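Local coordinates for cell division control protein Cdc48 (Mycobacterium smegmatis, PDB 5E7P), which probably binds and hydrolyses ATP as a member of the AAA ATPase family, with ADP bound in the crystal, at residues Y108-V113 with P193-S198; A330-G335 with L347-L352. All blocks are in the same frame, centred on the assembly; numbering follows the deposited sequence.

Contact 1 (Y108-V113 with P193-S198); sequences YGARSV and PNSVVS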
ATOM      1  N   TYR A 108       6.704  10.325  -3.516  1.00 40.44           N
ATOM      2  CA  TYR A 108       5.669   9.849  -4.423  1.00 41.56           C
ATOM      3  C   TYR A 108       6.085   8.539  -5.073  1.00 36.55           C
ATOM      4  O   TYR A 108       7.272   8.219  -5.148  1.00 34.22           O
ATOM      5  CB  TYR A 108       5.385  10.891  -5.508  1.00 48.44           C
ATOM      6  CG  TYR A 108       4.741  12.161  -4.995  1.00 54.41           C
ATOM      7  CD1 TYR A 108       3.367  12.231  -4.789  1.00 57.52           C
ATOM      8  CD2 TYR A 108       5.504  13.289  -4.717  1.00 55.61           C
ATOM      9  CE1 TYR A 108       2.772  13.383  -4.320  1.00 59.82           C
ATOM     10  CE2 TYR A 108       4.917  14.448  -4.250  1.00 58.51           C
ATOM     11  CZ  TYR A 108       3.549  14.489  -4.053  1.00 61.27           C
ATOM     12  OH  TYR A 108       2.953  15.639  -3.586  1.00 65.13           O
ATOM     13  N   GLY A 109       5.102   7.774  -5.534  1.00 35.46           N
ATOM     14  CA  GLY A 109       5.385   6.612  -6.351  1.00 35.13           C
ATOM     15  C   GLY A 109       5.978   7.073  -7.671  1.00 36.99           C
ATOM     16  O   GLY A 109       5.417   7.943  -8.343  1.00 37.47           O
ATOM     17  N   ALA A 110       7.121   6.503  -8.036  1.00 37.54           N
ATOM     18  CA  ALA A 110       7.806   6.875  -9.269  1.00 38.10           C
ATOM     19  C   ALA A 110       7.010   6.476 -10.502  1.00 41.97           C
ATOM     20  O   ALA A 110       6.525   5.349 -10.600  1.00 43.66           O
ATOM     21  CB  ALA A 110       9.180   6.232  -9.321  1.00 36.71           C
ATOM     22  N   ARG A 111       6.871   7.405 -11.442  1.00 42.67           N
ATOM     23  CA  ARG A 111       6.379   7.050 -12.762  1.00 43.26           C
ATOM     24  C   ARG A 111       7.512   6.316 -13.454  1.00 40.44           C
ATOM     25  O   ARG A 111       7.312   5.262 -14.057  1.00 40.76           O
ATOM     26  CB  ARG A 111       5.986   8.290 -13.563  1.00 50.80           C
ATOM     27  CG  ARG A 111       4.810   9.054 -12.985  1.00 57.09           C
ATOM     28  CD  ARG A 111       4.394  10.203 -13.893  1.00 63.65           C
ATOM     29  NE  ARG A 111       3.552  11.167 -13.189  1.00 66.96           N
ATOM     30  CZ  ARG A 111       4.004  12.287 -12.631  1.00 68.00           C
ATOM     31  NH1 ARG A 111       3.166  13.105 -12.006  1.00 67.76           N
ATOM     32  NH2 ARG A 111       5.292  12.593 -12.703  1.00 68.23           N
ATOM     33  N   SER A 112       8.711   6.880 -13.344  1.00 38.21           N
ATOM     34  CA  SER A 112       9.903   6.255 -13.900  1.00 38.41           C
ATOM     35  C   SER A 112      11.124   6.583 -13.055  1.00 36.00           C
ATOM     36  O   SER A 112      11.129   7.557 -12.307  1.00 33.16           O
ATOM     37  CB  SER A 112      10.144   6.717 -15.340  1.00 40.20           C
ATOM     38  OG  SER A 112      10.636   8.045 -15.373  1.00 39.43           O
ATOM     39  N   VAL A 113      12.150   5.747 -13.171  1.00 37.71           N
ATOM     40  CA  VAL A 113      13.456   6.022 -12.587  1.00 38.16           C
ATOM     41  C   VAL A 113      14.510   5.571 -13.583  1.00 43.88           C
ATOM     42  O   VAL A 113      14.561   4.396 -13.945  1.00 45.54           O
ATOM     43  CB  VAL A 113      13.686   5.257 -11.269  1.00 34.90           C
ATOM     44  CG1 VAL A 113      15.124   5.436 -10.805  1.00 31.39           C
ATOM     45  CG2 VAL A 113      12.714   5.714 -10.192  1.00 34.83           C
ATOM     46  N   PRO A 193       5.316  -1.198  -8.118  1.00 26.72           N
ATOM     47  CA  PRO A 193       5.043  -2.133  -9.215  1.00 26.48           C
ATOM     48  C   PRO A 193       4.579  -1.434 -10.497  1.00 30.45           C
ATOM     49  O   PRO A 193       4.828  -1.941 -11.588  1.00 31.19           O
ATOM     50  CB  PRO A 193       3.919  -2.998  -8.657  1.00 22.93           C
ATOM     51  CG  PRO A 193       4.134  -2.973  -7.182  1.00 23.41           C
ATOM     52  CD  PRO A 193       4.633  -1.596  -6.872  1.00 24.56           C
ATOM     53  N   ASN A 194       3.918  -0.288 -10.365  1.00 32.84           N
ATOM     54  CA  ASN A 194       3.479   0.477 -11.531  1.00 31.98           C
ATOM     55  C   ASN A 194       4.528   1.485 -12.000  1.00 30.81           C
ATOM     56  O   ASN A 194       4.247   2.349 -12.828  1.00 31.48           O
ATOM     57  CB  ASN A 194       2.140   1.176 -11.261  1.00 31.08           C
ATOM     58  CG  ASN A 194       2.189   2.099 -10.058  1.00 29.73           C
ATOM     59  OD1 ASN A 194       3.248   2.326  -9.479  1.00 30.79           O
ATOM     60  ND2 ASN A 194       1.037   2.642  -9.681  1.00 27.48           N
ATOM     61  N   SER A 195       5.735   1.374 -11.460  1.00 29.81           N
ATOM     62  CA  SER A 195       6.843   2.204 -11.908  1.00 31.13           C
ATOM     63  C   SER A 195       7.565   1.505 -13.045  1.00 31.08           C
ATOM     64  O   SER A 195       7.397   0.303 -13.248  1.00 32.89           O
ATOM     65  CB  SER A 195       7.826   2.463 -10.764  1.00 33.18           C
ATOM     66  OG  SER A 195       7.217   3.196  -9.716  1.00 32.65           O
ATOM     67  N   VAL A 196       8.362   2.260 -13.790  1.00 29.36           N
ATOM     68  CA  VAL A 196       9.267   1.665 -14.762  1.00 29.13           C
ATOM     69  C   VAL A 196      10.701   2.071 -14.434  1.00 33.05           C
ATOM     70  O   VAL A 196      10.982   3.241 -14.181  1.00 36.03           O
ATOM     71  CB  VAL A 196       8.893   2.042 -16.219  1.00 53.08           C
ATOM     72  CG1 VAL A 196       8.812   3.554 -16.399  1.00 53.55           C
ATOM     73  CG2 VAL A 196       9.880   1.429 -17.204  1.00 54.71           C
ATOM     74  N   VAL A 197      11.602   1.097 -14.404  1.00 35.60           N
ATOM     75  CA  VAL A 197      13.004   1.375 -14.121  1.00 40.55           C
ATOM     76  C   VAL A 197      13.862   0.968 -15.310  1.00 47.81           C
ATOM     77  O   VAL A 197      14.067  -0.218 -15.554  1.00 50.72           O
ATOM     78  CB  VAL A 197      13.485   0.632 -12.862  1.00 37.74           C
ATOM     79  CG1 VAL A 197      14.916   1.025 -12.531  1.00 38.43           C
ATOM     80  CG2 VAL A 197      12.564   0.930 -11.691  1.00 35.10           C
ATOM     81  N   SER A 198      14.359   1.958 -16.046  1.00 51.05           N
ATOM     82  CA  SER A 198      15.066   1.699 -17.298  1.00 55.07           C
ATOM     83  C   SER A 198      16.474   2.286 -17.316  1.00 59.52           C
ATOM     84  O   SER A 198      16.793   3.194 -16.547  1.00 59.58           O
ATOM     85  CB  SER A 198      14.258   2.240 -18.480  1.00 54.90           C
ATOM     86  OG  SER A 198      13.901   3.595 -18.272  1.00 54.64           O
TER
HETATM   87  O   HOH W   1       4.138   4.846  -9.085  1.00 33.80           O
HETATM   88  O   HOH W   2       4.946   4.099 -14.396  1.00 38.46           O
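Ser-112 and Val-113 pair with Val-196 and Val-197 as neighbouring parallel strands, a ladder at the edge of a four-stranded sheet in which 196-199 is an outermost strand. Val-196 makes both of its backbone bonds with the residues flanking Ser-112: its N gives a hydrogen bond to Arg-111 O at 3.2 Å, and Val-113 N returns one to Val-196 O at 2.9 Å. Ser-198 N then reaches Val-113 O at 3.2 Å, which carries the parallel register one step further. On one face of the sheet, CG1 of Val-196 stands between its own backbone N and carbonyl carbon (chi1 55°), and that methyl meets CB of Ser-112 at 3.6 Å. Helix 294-299 packs over the same valine. The other face carries Val-113 and Val-197, which approach more loosely.

Next to the Ser-112 and Val-196 pair, the two chains are also joined by polar groups. Ser-195 OG hydrogen-bonds to Ala-110 O; the modelled length is very short and doubtful as a measurement. The same hydroxyl also bonds to Gln-192 N. One water donates to Ala-110 O and to Asn-194 OD1, the latter at 2.7 Å, while a second bridges Arg-111 O and Asn-194 O. Asn-194 meanwhile uses ND2 on Asp-329 of the ATPase domain, and the guanidinium of Arg-111 has a salt bridge to Asp-184.

Pro-193 touches ADP, and the side chain of Asn-194 lies about 8 Å from that nucleotide. Ala-110 O is thus gripped by a hydroxyl and a water, and Arg-111 O by a backbone N-H and a water, and through Asn-194 this polar end is tied to the nucleotide-binding domain.

Contact 2 (A330-G335 with L347-L352); sequences ALLPAG and LILAEL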
ATOM      1  N   ALA A 330      -0.550   3.129 -15.208  1.00 27.36           N
ATOM      2  CA  ALA A 330       0.588   3.859 -15.752  1.00 25.24           C
ATOM      3  C   ALA A 330       0.377   4.153 -17.236  1.00 28.82           C
ATOM      4  O   ALA A 330       0.892   5.139 -17.761  1.00 34.70           O
ATOM      5  CB  ALA A 330       1.868   3.072 -15.545  1.00 23.95           C
ATOM      6  N   LEU A 331      -0.384   3.290 -17.903  1.00 26.90           N
ATOM      7  CA  LEU A 331      -0.697   3.459 -19.319  1.00 27.41           C
ATOM      8  C   LEU A 331      -1.954   4.304 -19.530  1.00 28.01           C
ATOM      9  O   LEU A 331      -2.019   5.112 -20.455  1.00 28.16           O
ATOM     10  CB  LEU A 331      -0.860   2.094 -19.994  1.00 26.11           C
ATOM     11  CG  LEU A 331      -1.409   2.052 -21.423  1.00 26.30           C
ATOM     12  CD1 LEU A 331      -0.472   2.754 -22.392  1.00 26.04           C
ATOM     13  CD2 LEU A 331      -1.654   0.612 -21.860  1.00 25.86           C
ATOM     14  N   LEU A 332      -2.953   4.112 -18.673  1.00 28.17           N
ATOM     15  CA  LEU A 332      -4.191   4.886 -18.759  1.00 29.62           C
ATOM     16  C   LEU A 332      -4.534   5.568 -17.435  1.00 27.79           C
ATOM     17  O   LEU A 332      -5.477   5.168 -16.759  1.00 27.27           O
ATOM     18  CB  LEU A 332      -5.356   3.997 -19.203  1.00 28.52           C
ATOM     19  CG  LEU A 332      -5.332   3.478 -20.642  1.00 29.33           C
ATOM     20  CD1 LEU A 332      -6.471   2.508 -20.878  1.00 25.66           C
ATOM     21  CD2 LEU A 332      -5.413   4.633 -21.624  1.00 30.94           C
ATOM     22  N   PRO A 333      -3.782   6.621 -17.076  1.00 30.39           N
ATOM     23  CA  PRO A 333      -3.985   7.330 -15.807  1.00 31.18           C
ATOM     24  C   PRO A 333      -5.341   8.027 -15.770  1.00 32.70           C
ATOM     25  O   PRO A 333      -5.819   8.486 -16.803  1.00 33.90           O
ATOM     26  CB  PRO A 333      -2.861   8.378 -15.799  1.00 30.95           C
ATOM     27  CG  PRO A 333      -1.925   7.984 -16.915  1.00 31.58           C
ATOM     28  CD  PRO A 333      -2.769   7.280 -17.918  1.00 30.67           C
ATOM     29  N   ALA A 334      -5.947   8.109 -14.593  1.00 34.84           N
ATOM     30  CA  ALA A 334      -7.280   8.682 -14.460  1.00 37.85           C
ATOM     31  C   ALA A 334      -7.315  10.183 -14.726  1.00 44.49           C
ATOM     32  O   ALA A 334      -8.264  10.688 -15.326  1.00 46.42           O
ATOM     33  CB  ALA A 334      -7.848   8.378 -13.092  1.00 35.69           C
ATOM     34  N   GLY A 335      -6.290  10.895 -14.270  1.00 49.90           N
ATOM     35  CA  GLY A 335      -6.216  12.330 -14.478  1.00 59.88           C
ATOM     36  C   GLY A 335      -6.945  13.136 -13.419  1.00 68.66           C
ATOM     37  O   GLY A 335      -7.964  12.700 -12.886  1.00 68.58           O
ATOM     38  N   LEU A 347      -7.630   6.954 -28.355  1.00 34.45           N
ATOM     39  CA  LEU A 347      -7.273   5.988 -29.390  1.00 34.43           C
ATOM     40  C   LEU A 347      -6.836   4.650 -28.801  1.00 33.81           C
ATOM     41  O   LEU A 347      -7.119   3.588 -29.365  1.00 31.96           O
ATOM     42  CB  LEU A 347      -6.182   6.552 -30.303  1.00 35.50           C
ATOM     43  CG  LEU A 347      -6.605   7.747 -31.162  1.00 37.65           C
ATOM     44  CD1 LEU A 347      -5.474   8.186 -32.070  1.00 40.33           C
ATOM     45  CD2 LEU A 347      -7.841   7.411 -31.974  1.00 37.72           C
ATOM     46  N   ILE A 348      -6.141   4.704 -27.668  1.00 32.49           N
ATOM     47  CA  ILE A 348      -5.726   3.487 -26.982  1.00 32.85           C
ATOM     48  C   ILE A 348      -6.951   2.702 -26.516  1.00 34.69           C
ATOM     49  O   ILE A 348      -7.014   1.482 -26.674  1.00 34.62           O
ATOM     50  CB  ILE A 348      -4.804   3.791 -25.788  1.00 30.29           C
ATOM     51  CG1 ILE A 348      -3.498   4.414 -26.280  1.00 32.27           C
ATOM     52  CG2 ILE A 348      -4.507   2.524 -25.005  1.00 25.05           C
ATOM     53  CD1 ILE A 348      -2.538   4.771 -25.170  1.00 31.90           C
ATOM     54  N   LEU A 349      -7.928   3.416 -25.962  1.00 34.61           N
ATOM     55  CA  LEU A 349      -9.178   2.806 -25.515  1.00 33.79           C
ATOM     56  C   LEU A 349      -9.968   2.206 -26.679  1.00 34.55           C
ATOM     57  O   LEU A 349     -10.639   1.186 -26.528  1.00 34.84           O
ATOM     58  CB  LEU A 349     -10.033   3.826 -24.758  1.00 34.41           C
ATOM     59  CG  LEU A 349      -9.546   4.195 -23.350  1.00 34.77           C
ATOM     60  CD1 LEU A 349     -10.091   5.545 -22.920  1.00 36.50           C
ATOM     61  CD2 LEU A 349      -9.938   3.131 -22.342  1.00 31.07           C
ATOM     62  N   ALA A 350      -9.879   2.843 -27.842  1.00 34.92           N
ATOM     63  CA  ALA A 350     -10.563   2.357 -29.034  1.00 32.74           C
ATOM     64  C   ALA A 350      -9.994   1.019 -29.484  1.00 33.27           C
ATOM     65  O   ALA A 350     -10.730   0.160 -29.965  1.00 35.23           O
ATOM     66  CB  ALA A 350     -10.473   3.378 -30.154  1.00 30.34           C
ATOM     67  N   GLU A 351      -8.683   0.848 -29.327  1.00 32.46           N
ATOM     68  CA  GLU A 351      -8.030  -0.416 -29.653  1.00 32.92           C
ATOM     69  C   GLU A 351      -8.443  -1.529 -28.688  1.00 33.24           C
ATOM     70  O   GLU A 351      -8.754  -2.641 -29.115  1.00 31.28           O
ATOM     71  CB  GLU A 351      -6.507  -0.260 -29.664  1.00 33.78           C
ATOM     72  CG  GLU A 351      -5.967   0.419 -30.908  1.00 39.91           C
ATOM     73  CD  GLU A 351      -6.288  -0.351 -32.181  1.00 46.39           C
ATOM     74  OE1 GLU A 351      -6.025  -1.573 -32.227  1.00 47.39           O
ATOM     75  OE2 GLU A 351      -6.810   0.263 -33.135  1.00 50.46           O
ATOM     76  N   LEU A 352      -8.441  -1.223 -27.391  1.00 33.68           N
ATOM     77  CA  LEU A 352      -8.877  -2.173 -26.371  1.00 34.03           C
ATOM     78  C   LEU A 352     -10.330  -2.578 -26.596  1.00 37.21           C
ATOM     79  O   LEU A 352     -10.675  -3.753 -26.517  1.00 35.84           O
ATOM     80  CB  LEU A 352      -8.732  -1.578 -24.966  1.00 32.35           C
ATOM     81  CG  LEU A 352      -7.336  -1.222 -24.447  1.00 31.17           C
ATOM     82  CD1 LEU A 352      -7.414  -0.782 -22.987  1.00 28.32           C
ATOM     83  CD2 LEU A 352      -6.370  -2.388 -24.614  1.00 29.36           C
TER
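Leu-332 pushes its two methyls into the helix segment 347-352, and nothing polar crosses the interface. CD1 of Leu-332 packs against CD2 of Leu-349 at 3.8 Å, the two side chains crossing obliquely, and the same methyl meets CD1 of Leu-352 tip to tip at 4.0 Å. Its other methyl, CD2, lies 4.1 Å from CG2 of Ile-348, the two side chains running antiparallel past one another. Beside it, Leu-331 has CG anti to its backbone N (chi1 170°), and its CD1 touches CD1 of Ile-348 at 4.0 Å. Both branches of the isoleucine are therefore engaged, one by each leucine.

All five of these residues are buried, yet the backbones stay well apart, 8.5 Å between the CA atoms of Leu-332 and Ile-348, so side chains alone make the contact. The loose side begins at once after Leu-332: Pro-333 is exposed, and the loop runs on to a poorly ordered Gly-335. On the helix, Leu-347 is likewise exposed.

Strand 321-326 supports the cluster through Ile-325, which touches Leu-331 and Leu-352, while helix 302-319 meets Leu-331 through Arg-305 and the loop residue Asp-374 meets Leu-332 and Leu-349.

In the fold
From the N terminus, the chain first passes 108-113, makes an excursion of 79 residues through several helices and strands, and returns at 193-198, where contact 1 closes that loop by strand pairing. It then enters the first ATPase domain. Strand 321-326 leads into 330-335, and after 11 intervening residues helix 344-356 brings 347-352 back to that loop in contact 2, a much shorter closure. The two loops follow one another in series, neither nesting nor crossing. They lie about 18 Å apart, centre to centre, but meet directly where Asn-194 O packs on Ala-330 CB at 3.7 Å, joining the loop that leads into strand 196-199 to the ATPase domain.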